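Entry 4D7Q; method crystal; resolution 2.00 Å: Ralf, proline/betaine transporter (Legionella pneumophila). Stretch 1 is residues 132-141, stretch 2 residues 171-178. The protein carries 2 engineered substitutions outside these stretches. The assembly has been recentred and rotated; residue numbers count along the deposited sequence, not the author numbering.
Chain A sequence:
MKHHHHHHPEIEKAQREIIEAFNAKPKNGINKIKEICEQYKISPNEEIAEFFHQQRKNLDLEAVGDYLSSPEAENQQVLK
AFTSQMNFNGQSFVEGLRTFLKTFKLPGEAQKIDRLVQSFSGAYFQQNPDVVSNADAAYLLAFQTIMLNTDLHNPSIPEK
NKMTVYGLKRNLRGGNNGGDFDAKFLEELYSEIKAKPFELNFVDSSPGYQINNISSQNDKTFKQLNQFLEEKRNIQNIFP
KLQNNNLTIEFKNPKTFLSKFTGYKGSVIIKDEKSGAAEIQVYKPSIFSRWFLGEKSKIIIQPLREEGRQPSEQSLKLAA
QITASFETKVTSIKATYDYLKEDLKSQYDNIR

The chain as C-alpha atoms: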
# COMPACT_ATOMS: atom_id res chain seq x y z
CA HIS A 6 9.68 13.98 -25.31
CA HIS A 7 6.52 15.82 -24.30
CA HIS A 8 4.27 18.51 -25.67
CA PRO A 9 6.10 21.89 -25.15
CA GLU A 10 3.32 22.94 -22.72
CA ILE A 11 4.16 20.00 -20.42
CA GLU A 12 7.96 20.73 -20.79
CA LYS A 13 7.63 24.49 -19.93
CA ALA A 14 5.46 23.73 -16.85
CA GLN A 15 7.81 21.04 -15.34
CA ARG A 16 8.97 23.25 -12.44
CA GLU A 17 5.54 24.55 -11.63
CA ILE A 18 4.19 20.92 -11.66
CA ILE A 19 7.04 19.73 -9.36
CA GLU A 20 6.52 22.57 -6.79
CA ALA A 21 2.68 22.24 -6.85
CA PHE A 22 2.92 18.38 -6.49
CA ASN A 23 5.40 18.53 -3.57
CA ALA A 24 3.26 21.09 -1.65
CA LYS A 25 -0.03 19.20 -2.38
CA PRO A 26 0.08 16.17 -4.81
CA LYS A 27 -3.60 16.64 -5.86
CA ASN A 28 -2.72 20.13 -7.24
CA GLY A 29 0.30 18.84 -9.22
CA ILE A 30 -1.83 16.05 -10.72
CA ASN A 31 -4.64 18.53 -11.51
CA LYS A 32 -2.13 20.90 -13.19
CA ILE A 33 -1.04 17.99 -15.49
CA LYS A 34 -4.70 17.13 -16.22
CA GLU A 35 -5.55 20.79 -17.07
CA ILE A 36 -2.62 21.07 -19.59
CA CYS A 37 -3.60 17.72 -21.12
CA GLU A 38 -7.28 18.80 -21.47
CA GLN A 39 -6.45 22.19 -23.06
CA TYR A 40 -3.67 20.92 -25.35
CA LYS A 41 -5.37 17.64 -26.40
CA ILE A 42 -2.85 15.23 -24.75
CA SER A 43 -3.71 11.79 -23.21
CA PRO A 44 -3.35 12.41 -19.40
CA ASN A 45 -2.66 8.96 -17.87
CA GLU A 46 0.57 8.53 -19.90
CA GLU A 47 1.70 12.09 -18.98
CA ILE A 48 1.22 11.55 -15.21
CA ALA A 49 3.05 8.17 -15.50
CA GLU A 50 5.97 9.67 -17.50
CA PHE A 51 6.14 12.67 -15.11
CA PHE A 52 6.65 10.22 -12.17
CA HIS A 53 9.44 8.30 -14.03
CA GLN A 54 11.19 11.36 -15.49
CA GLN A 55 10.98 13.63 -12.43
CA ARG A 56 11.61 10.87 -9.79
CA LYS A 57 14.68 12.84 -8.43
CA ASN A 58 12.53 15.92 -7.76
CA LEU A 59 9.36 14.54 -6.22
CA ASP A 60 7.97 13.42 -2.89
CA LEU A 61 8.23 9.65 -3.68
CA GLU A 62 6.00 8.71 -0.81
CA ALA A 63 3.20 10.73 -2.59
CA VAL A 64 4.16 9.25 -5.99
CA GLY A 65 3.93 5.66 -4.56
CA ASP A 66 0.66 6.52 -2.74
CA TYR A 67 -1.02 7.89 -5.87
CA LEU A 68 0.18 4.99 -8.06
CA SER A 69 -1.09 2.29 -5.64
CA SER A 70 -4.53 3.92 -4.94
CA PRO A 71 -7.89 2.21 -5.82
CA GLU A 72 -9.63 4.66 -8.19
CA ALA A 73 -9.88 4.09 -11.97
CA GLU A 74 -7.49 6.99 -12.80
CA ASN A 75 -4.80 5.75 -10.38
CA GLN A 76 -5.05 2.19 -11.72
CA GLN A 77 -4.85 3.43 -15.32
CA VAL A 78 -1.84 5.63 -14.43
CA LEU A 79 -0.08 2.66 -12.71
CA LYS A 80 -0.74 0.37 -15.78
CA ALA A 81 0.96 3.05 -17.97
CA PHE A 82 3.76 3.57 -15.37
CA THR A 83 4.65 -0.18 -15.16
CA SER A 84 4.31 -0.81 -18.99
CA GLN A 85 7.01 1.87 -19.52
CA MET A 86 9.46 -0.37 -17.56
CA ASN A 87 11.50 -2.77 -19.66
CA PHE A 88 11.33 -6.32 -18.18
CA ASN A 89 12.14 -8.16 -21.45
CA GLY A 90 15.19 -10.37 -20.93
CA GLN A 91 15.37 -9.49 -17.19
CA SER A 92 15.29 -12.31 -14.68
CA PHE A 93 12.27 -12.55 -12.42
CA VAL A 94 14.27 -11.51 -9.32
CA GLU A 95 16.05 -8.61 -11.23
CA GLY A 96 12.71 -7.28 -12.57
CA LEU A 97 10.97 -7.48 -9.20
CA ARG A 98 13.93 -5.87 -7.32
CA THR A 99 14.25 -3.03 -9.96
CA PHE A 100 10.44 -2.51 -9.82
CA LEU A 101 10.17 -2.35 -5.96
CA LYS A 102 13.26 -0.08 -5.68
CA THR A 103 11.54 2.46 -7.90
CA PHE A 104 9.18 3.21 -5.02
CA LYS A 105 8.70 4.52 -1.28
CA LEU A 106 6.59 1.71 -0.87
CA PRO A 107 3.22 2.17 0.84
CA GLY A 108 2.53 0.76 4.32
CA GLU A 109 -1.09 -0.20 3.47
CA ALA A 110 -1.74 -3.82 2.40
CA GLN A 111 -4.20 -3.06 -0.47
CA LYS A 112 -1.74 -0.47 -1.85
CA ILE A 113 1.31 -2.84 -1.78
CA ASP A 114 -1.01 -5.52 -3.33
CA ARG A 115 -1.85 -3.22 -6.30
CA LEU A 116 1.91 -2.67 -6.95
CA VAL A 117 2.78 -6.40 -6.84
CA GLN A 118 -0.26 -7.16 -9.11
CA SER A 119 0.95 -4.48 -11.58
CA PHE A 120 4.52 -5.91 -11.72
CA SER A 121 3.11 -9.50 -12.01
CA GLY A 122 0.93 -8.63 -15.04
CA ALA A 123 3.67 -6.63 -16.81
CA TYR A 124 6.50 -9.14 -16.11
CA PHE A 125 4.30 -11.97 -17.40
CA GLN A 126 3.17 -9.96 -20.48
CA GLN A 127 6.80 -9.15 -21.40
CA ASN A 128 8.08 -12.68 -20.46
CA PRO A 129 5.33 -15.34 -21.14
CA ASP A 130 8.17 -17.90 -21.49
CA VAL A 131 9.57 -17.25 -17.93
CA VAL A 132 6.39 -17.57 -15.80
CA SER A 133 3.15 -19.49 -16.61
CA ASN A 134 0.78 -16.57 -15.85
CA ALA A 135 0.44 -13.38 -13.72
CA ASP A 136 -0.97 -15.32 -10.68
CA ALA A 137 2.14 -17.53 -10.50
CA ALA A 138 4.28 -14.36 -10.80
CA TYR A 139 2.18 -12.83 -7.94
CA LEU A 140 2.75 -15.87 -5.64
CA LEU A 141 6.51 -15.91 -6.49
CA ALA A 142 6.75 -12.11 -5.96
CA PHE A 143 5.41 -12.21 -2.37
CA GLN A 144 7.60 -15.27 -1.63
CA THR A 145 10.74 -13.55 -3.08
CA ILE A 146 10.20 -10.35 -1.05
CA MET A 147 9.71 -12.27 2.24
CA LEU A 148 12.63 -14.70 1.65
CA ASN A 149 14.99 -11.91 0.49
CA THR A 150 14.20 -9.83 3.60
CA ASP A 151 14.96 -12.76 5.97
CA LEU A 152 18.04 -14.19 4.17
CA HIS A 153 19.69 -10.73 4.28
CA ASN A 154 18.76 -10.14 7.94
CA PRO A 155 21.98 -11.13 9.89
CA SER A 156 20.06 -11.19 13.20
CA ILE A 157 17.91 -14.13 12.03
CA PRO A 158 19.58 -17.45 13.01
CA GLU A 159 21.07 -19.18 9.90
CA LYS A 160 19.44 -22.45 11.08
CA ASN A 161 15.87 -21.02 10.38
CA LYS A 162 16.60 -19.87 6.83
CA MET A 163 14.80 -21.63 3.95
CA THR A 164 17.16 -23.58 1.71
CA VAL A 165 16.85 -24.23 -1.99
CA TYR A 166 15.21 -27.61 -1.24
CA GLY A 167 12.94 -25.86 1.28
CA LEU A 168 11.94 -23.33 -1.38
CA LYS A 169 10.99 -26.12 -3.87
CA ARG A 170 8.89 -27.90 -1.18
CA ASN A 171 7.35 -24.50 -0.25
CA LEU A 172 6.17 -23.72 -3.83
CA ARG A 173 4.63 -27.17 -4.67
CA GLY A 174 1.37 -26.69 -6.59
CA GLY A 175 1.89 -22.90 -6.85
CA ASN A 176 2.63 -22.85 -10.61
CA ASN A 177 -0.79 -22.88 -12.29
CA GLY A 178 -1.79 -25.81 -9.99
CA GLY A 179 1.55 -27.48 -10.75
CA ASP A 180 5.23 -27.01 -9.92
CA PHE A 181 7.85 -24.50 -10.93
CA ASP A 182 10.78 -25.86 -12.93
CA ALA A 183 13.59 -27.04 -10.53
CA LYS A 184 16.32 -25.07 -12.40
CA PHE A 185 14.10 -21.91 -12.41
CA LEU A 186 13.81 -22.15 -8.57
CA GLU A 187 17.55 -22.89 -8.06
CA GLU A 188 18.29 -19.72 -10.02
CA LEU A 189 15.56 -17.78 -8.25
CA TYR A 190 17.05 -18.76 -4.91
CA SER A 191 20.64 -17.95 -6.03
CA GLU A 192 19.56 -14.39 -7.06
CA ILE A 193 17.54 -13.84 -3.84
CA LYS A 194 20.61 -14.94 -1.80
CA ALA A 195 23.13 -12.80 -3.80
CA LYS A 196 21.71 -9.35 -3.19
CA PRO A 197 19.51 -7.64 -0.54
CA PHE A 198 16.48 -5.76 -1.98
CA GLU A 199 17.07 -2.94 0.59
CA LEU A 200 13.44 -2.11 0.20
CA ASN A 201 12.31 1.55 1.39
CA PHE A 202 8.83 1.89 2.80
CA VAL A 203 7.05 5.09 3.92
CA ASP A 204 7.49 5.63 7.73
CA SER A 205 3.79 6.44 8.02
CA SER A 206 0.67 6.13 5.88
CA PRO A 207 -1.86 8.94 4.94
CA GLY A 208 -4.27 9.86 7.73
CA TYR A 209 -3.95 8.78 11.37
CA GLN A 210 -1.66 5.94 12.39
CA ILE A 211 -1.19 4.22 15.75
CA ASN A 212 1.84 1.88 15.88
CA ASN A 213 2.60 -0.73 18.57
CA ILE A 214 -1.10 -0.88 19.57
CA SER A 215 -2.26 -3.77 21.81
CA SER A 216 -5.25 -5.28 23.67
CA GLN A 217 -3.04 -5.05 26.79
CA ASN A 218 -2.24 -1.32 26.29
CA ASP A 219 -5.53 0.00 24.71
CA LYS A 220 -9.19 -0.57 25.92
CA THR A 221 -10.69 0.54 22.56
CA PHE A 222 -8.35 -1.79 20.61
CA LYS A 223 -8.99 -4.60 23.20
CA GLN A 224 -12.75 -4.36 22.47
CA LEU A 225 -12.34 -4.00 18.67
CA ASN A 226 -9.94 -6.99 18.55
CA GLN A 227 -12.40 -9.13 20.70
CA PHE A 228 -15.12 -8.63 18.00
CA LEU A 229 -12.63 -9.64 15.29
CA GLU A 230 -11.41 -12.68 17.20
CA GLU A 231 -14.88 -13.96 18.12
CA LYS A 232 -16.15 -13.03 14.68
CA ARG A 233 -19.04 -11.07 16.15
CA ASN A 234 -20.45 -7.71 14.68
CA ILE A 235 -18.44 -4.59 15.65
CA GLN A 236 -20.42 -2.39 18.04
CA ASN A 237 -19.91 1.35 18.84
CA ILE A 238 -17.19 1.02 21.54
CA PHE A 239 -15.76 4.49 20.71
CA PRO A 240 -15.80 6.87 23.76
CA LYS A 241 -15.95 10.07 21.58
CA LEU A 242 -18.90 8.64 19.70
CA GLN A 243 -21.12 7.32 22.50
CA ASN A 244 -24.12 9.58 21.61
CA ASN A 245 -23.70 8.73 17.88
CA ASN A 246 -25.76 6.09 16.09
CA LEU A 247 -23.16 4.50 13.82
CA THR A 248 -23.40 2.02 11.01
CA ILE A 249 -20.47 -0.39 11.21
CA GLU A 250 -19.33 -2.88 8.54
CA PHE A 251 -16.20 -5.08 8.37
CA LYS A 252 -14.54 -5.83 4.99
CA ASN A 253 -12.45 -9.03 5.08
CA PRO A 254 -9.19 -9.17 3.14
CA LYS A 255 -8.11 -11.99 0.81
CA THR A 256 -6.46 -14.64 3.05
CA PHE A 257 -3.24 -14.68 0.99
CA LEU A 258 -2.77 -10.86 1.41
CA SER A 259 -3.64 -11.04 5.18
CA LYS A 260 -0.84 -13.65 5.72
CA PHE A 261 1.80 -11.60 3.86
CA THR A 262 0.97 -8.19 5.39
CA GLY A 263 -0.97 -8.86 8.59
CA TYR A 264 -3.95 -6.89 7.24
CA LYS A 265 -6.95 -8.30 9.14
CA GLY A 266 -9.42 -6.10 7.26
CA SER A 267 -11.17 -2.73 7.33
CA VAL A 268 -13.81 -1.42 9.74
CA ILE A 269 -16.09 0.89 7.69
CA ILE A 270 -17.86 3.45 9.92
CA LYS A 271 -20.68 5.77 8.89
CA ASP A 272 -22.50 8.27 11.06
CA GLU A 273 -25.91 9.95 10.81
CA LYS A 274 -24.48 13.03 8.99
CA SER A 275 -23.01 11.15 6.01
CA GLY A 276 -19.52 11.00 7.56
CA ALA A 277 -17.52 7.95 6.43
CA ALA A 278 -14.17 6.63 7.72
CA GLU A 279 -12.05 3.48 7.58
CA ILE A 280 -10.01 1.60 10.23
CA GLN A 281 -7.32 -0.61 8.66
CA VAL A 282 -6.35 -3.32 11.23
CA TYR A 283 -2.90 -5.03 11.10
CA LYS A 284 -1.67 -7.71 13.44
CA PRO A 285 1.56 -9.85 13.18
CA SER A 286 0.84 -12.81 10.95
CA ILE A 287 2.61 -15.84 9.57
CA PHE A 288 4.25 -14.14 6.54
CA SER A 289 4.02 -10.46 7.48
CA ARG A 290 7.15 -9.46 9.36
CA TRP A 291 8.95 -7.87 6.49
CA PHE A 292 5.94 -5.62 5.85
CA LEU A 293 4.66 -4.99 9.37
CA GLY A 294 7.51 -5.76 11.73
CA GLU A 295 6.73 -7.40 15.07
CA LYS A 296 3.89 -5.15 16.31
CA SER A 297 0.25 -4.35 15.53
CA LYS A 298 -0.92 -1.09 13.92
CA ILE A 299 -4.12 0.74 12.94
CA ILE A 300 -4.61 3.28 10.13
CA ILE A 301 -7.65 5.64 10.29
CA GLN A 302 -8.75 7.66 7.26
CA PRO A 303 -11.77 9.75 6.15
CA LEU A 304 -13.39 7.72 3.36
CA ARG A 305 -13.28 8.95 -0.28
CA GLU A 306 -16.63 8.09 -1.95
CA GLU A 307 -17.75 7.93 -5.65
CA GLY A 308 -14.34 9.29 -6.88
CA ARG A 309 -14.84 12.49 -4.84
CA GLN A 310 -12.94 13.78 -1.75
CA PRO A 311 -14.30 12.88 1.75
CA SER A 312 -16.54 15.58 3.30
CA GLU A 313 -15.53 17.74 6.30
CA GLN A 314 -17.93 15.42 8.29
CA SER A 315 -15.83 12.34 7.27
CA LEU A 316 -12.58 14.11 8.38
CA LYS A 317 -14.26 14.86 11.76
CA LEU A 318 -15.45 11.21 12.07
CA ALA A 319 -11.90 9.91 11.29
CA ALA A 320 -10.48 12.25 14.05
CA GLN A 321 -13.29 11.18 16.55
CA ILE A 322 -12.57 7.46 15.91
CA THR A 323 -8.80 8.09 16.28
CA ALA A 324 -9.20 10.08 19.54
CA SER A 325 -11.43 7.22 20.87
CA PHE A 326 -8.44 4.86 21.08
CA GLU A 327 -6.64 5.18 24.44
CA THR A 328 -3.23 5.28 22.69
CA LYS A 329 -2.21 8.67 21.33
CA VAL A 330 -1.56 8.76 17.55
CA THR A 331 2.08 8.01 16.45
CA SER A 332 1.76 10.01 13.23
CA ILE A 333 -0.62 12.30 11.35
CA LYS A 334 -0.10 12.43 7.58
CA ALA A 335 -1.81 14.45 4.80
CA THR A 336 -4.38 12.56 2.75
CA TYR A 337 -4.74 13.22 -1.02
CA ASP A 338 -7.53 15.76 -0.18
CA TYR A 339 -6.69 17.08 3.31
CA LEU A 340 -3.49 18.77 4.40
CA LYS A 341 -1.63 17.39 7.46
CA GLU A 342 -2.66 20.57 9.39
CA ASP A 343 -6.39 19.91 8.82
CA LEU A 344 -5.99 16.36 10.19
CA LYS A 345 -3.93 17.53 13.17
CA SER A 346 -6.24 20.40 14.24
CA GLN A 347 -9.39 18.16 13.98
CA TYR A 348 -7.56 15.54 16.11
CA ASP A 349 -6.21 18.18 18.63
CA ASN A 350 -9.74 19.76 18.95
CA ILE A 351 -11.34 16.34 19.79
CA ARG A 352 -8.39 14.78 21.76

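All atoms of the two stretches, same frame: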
# COMPACT_ATOMS: atom_id res chain seq x y z
N VAL A 132 7.43 -17.19 -16.77
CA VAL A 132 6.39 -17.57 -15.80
C VAL A 132 5.14 -17.99 -16.56
O VAL A 132 4.90 -17.46 -17.63
CB VAL A 132 6.11 -16.47 -14.73
CG1 VAL A 132 7.27 -16.38 -13.71
CG2 VAL A 132 5.85 -15.10 -15.38
N SER A 133 4.36 -18.93 -16.01
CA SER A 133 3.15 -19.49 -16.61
C SER A 133 2.03 -18.50 -16.80
O SER A 133 1.36 -18.55 -17.83
CB SER A 133 2.65 -20.70 -15.83
OG SER A 133 2.30 -20.34 -14.51
N ASN A 134 1.82 -17.59 -15.83
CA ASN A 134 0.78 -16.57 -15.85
C ASN A 134 1.08 -15.51 -14.77
O ASN A 134 1.99 -15.71 -13.98
CB ASN A 134 -0.64 -17.20 -15.69
CG ASN A 134 -0.84 -18.02 -14.45
OD1 ASN A 134 -0.66 -17.56 -13.32
ND2 ASN A 134 -1.30 -19.25 -14.64
N ALA A 135 0.26 -14.46 -14.69
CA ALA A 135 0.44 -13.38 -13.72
C ALA A 135 0.19 -13.80 -12.26
O ALA A 135 0.79 -13.22 -11.36
CB ALA A 135 -0.41 -12.17 -14.11
N ASP A 136 -0.68 -14.81 -12.02
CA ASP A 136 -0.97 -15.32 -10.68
C ASP A 136 0.22 -16.05 -10.10
O ASP A 136 0.51 -15.89 -8.91
CB ASP A 136 -2.22 -16.22 -10.67
CG ASP A 136 -3.51 -15.50 -11.03
OD1 ASP A 136 -3.70 -14.34 -10.58
OD2 ASP A 136 -4.34 -16.08 -11.77
N ALA A 137 0.92 -16.83 -10.92
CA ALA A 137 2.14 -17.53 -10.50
C ALA A 137 3.22 -16.49 -10.21
O ALA A 137 3.93 -16.62 -9.22
CB ALA A 137 2.62 -18.48 -11.58
N ALA A 138 3.32 -15.44 -11.04
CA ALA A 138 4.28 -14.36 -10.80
C ALA A 138 3.95 -13.66 -9.48
O ALA A 138 4.85 -13.32 -8.73
CB ALA A 138 4.23 -13.35 -11.95
N TYR A 139 2.65 -13.48 -9.18
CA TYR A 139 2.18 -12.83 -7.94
C TYR A 139 2.60 -13.62 -6.67
O TYR A 139 3.15 -13.05 -5.72
CB TYR A 139 0.66 -12.65 -8.07
CG TYR A 139 -0.02 -12.11 -6.83
CD1 TYR A 139 -0.17 -10.74 -6.64
CD2 TYR A 139 -0.54 -12.97 -5.86
CE1 TYR A 139 -0.84 -10.24 -5.52
CE2 TYR A 139 -1.21 -12.48 -4.74
CZ TYR A 139 -1.36 -11.11 -4.57
OH TYR A 139 -2.01 -10.63 -3.47
N LEU A 140 2.38 -14.94 -6.70
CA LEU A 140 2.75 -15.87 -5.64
C LEU A 140 4.27 -15.86 -5.41
O LEU A 140 4.72 -15.76 -4.26
CB LEU A 140 2.24 -17.29 -5.99
CG LEU A 140 2.58 -18.35 -4.90
CD1 LEU A 140 1.47 -18.46 -3.89
CD2 LEU A 140 2.86 -19.69 -5.49
N LEU A 141 5.05 -15.96 -6.52
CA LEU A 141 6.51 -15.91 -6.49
C LEU A 141 6.98 -14.57 -5.96
O LEU A 141 7.94 -14.56 -5.19
CB LEU A 141 7.09 -16.04 -7.90
CG LEU A 141 7.26 -17.41 -8.52
CD1 LEU A 141 7.71 -17.26 -9.96
CD2 LEU A 141 8.25 -18.28 -7.73
N ASN A 171 8.26 -25.61 -0.57
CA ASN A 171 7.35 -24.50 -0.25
C ASN A 171 6.44 -24.05 -1.39
O ASN A 171 5.35 -23.53 -1.13
CB ASN A 171 8.17 -23.31 0.28
CG ASN A 171 7.28 -22.27 0.91
OD1 ASN A 171 6.81 -22.41 2.04
ND2 ASN A 171 6.94 -21.29 0.12
N LEU A 172 6.89 -24.17 -2.65
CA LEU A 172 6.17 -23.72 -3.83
C LEU A 172 5.40 -24.82 -4.60
O LEU A 172 4.82 -24.53 -5.64
CB LEU A 172 7.09 -22.90 -4.76
CG LEU A 172 7.53 -21.54 -4.21
CD1 LEU A 172 8.70 -20.98 -4.98
CD2 LEU A 172 6.35 -20.56 -4.12
N ARG A 173 5.38 -26.05 -4.06
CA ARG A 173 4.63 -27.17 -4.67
C ARG A 173 3.18 -26.79 -4.95
O ARG A 173 2.51 -26.29 -4.05
CB ARG A 173 4.67 -28.42 -3.80
CG ARG A 173 6.00 -29.17 -3.83
CD ARG A 173 6.03 -30.30 -2.81
NE ARG A 173 5.81 -29.79 -1.45
CZ ARG A 173 5.21 -30.47 -0.48
NH1 ARG A 173 4.77 -31.70 -0.70
NH2 ARG A 173 5.03 -29.92 0.71
N GLY A 174 2.74 -26.98 -6.19
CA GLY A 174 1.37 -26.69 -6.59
C GLY A 174 1.05 -25.22 -6.79
O GLY A 174 -0.10 -24.89 -7.05
N GLY A 175 2.06 -24.35 -6.70
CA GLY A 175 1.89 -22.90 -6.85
C GLY A 175 2.06 -22.35 -8.25
O GLY A 175 1.89 -21.14 -8.46
N ASN A 176 2.42 -23.24 -9.22
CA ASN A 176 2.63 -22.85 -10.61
C ASN A 176 1.47 -23.33 -11.44
O ASN A 176 1.52 -24.42 -12.00
CB ASN A 176 3.97 -23.41 -11.18
CG ASN A 176 4.32 -22.93 -12.56
OD1 ASN A 176 3.94 -21.85 -13.00
ND2 ASN A 176 5.08 -23.73 -13.28
N ASN A 177 0.40 -22.54 -11.50
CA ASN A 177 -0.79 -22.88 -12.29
C ASN A 177 -1.36 -24.26 -11.85
O ASN A 177 -1.74 -25.07 -12.69
CB ASN A 177 -0.35 -22.85 -13.77
CG ASN A 177 -1.41 -22.73 -14.81
OD1 ASN A 177 -1.27 -23.29 -15.90
ND2 ASN A 177 -2.44 -21.96 -14.54
N GLY A 178 -1.33 -24.54 -10.54
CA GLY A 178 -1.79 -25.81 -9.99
C GLY A 178 -0.71 -26.89 -9.99
O GLY A 178 -0.92 -27.98 -9.46
O HOH W 1 5.58 -19.72 -13.59
O HOH W 2 -0.84 -19.72 -11.35

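Leu140 and Leu172 cover the most surface in this contact, and the account starts from them. Stretch 1 enters a helix at Ala135; stretch 2 is irregular and makes a type II turn from Leu172 to Gly175, closed by Gly175 N donating to Leu172 O at 3.0 Å. The two approach most closely in register at Ala137 and Asn176, whose CA atoms lie 5.3 Å apart, and are wider between Leu141 and Leu172, at 8.3 Å. Together they bury 345 Å².

Both leucines direct CA-to-CB toward the opposite stretch. Leu140 CD2 meets Leu172 CD2 at 3.8 Å, and Leu172 CD1 reaches Leu141 CD2 at 3.9 Å, so the two methyls of Leu172 touch successive helix residues in ordinary van der Waals contact. The turn also presses on Leu140: its CD2 lies 3.4 Å from Gly175 O. An ideal CB built on Gly175 would fall 2.5 Å from Leu140 CD2, a clash, so the close approach depends on a residue without a side chain there. At Gly174 the constraint differs, since its phi of 77° by itself favours glycine.

Toward the start of the helix the contact becomes polar. Ser133 OG donates to Asn176 OD1 at 2.7 Å, the one direct hydrogen bond between the stretches. Water 1 reinforces it, accepting from Ser133 N (2.8 Å) and donating to Asn176 OD1 (2.8 Å).

Asn177, which gives up 45 Å², lies beside Asn134. Asn134 ND2 and Asn177 ND2 are 2.9 Å apart, but both are donors as modelled, so proximity does not make a hydrogen bond. Asn134 OD1 instead caps the helix, accepting from Ala137 N at 3.0 Å with an angle of 155°. It also accepts from water 2 at 2.9 Å, and that water takes a weak bond from Asn177 N at 3.1 Å.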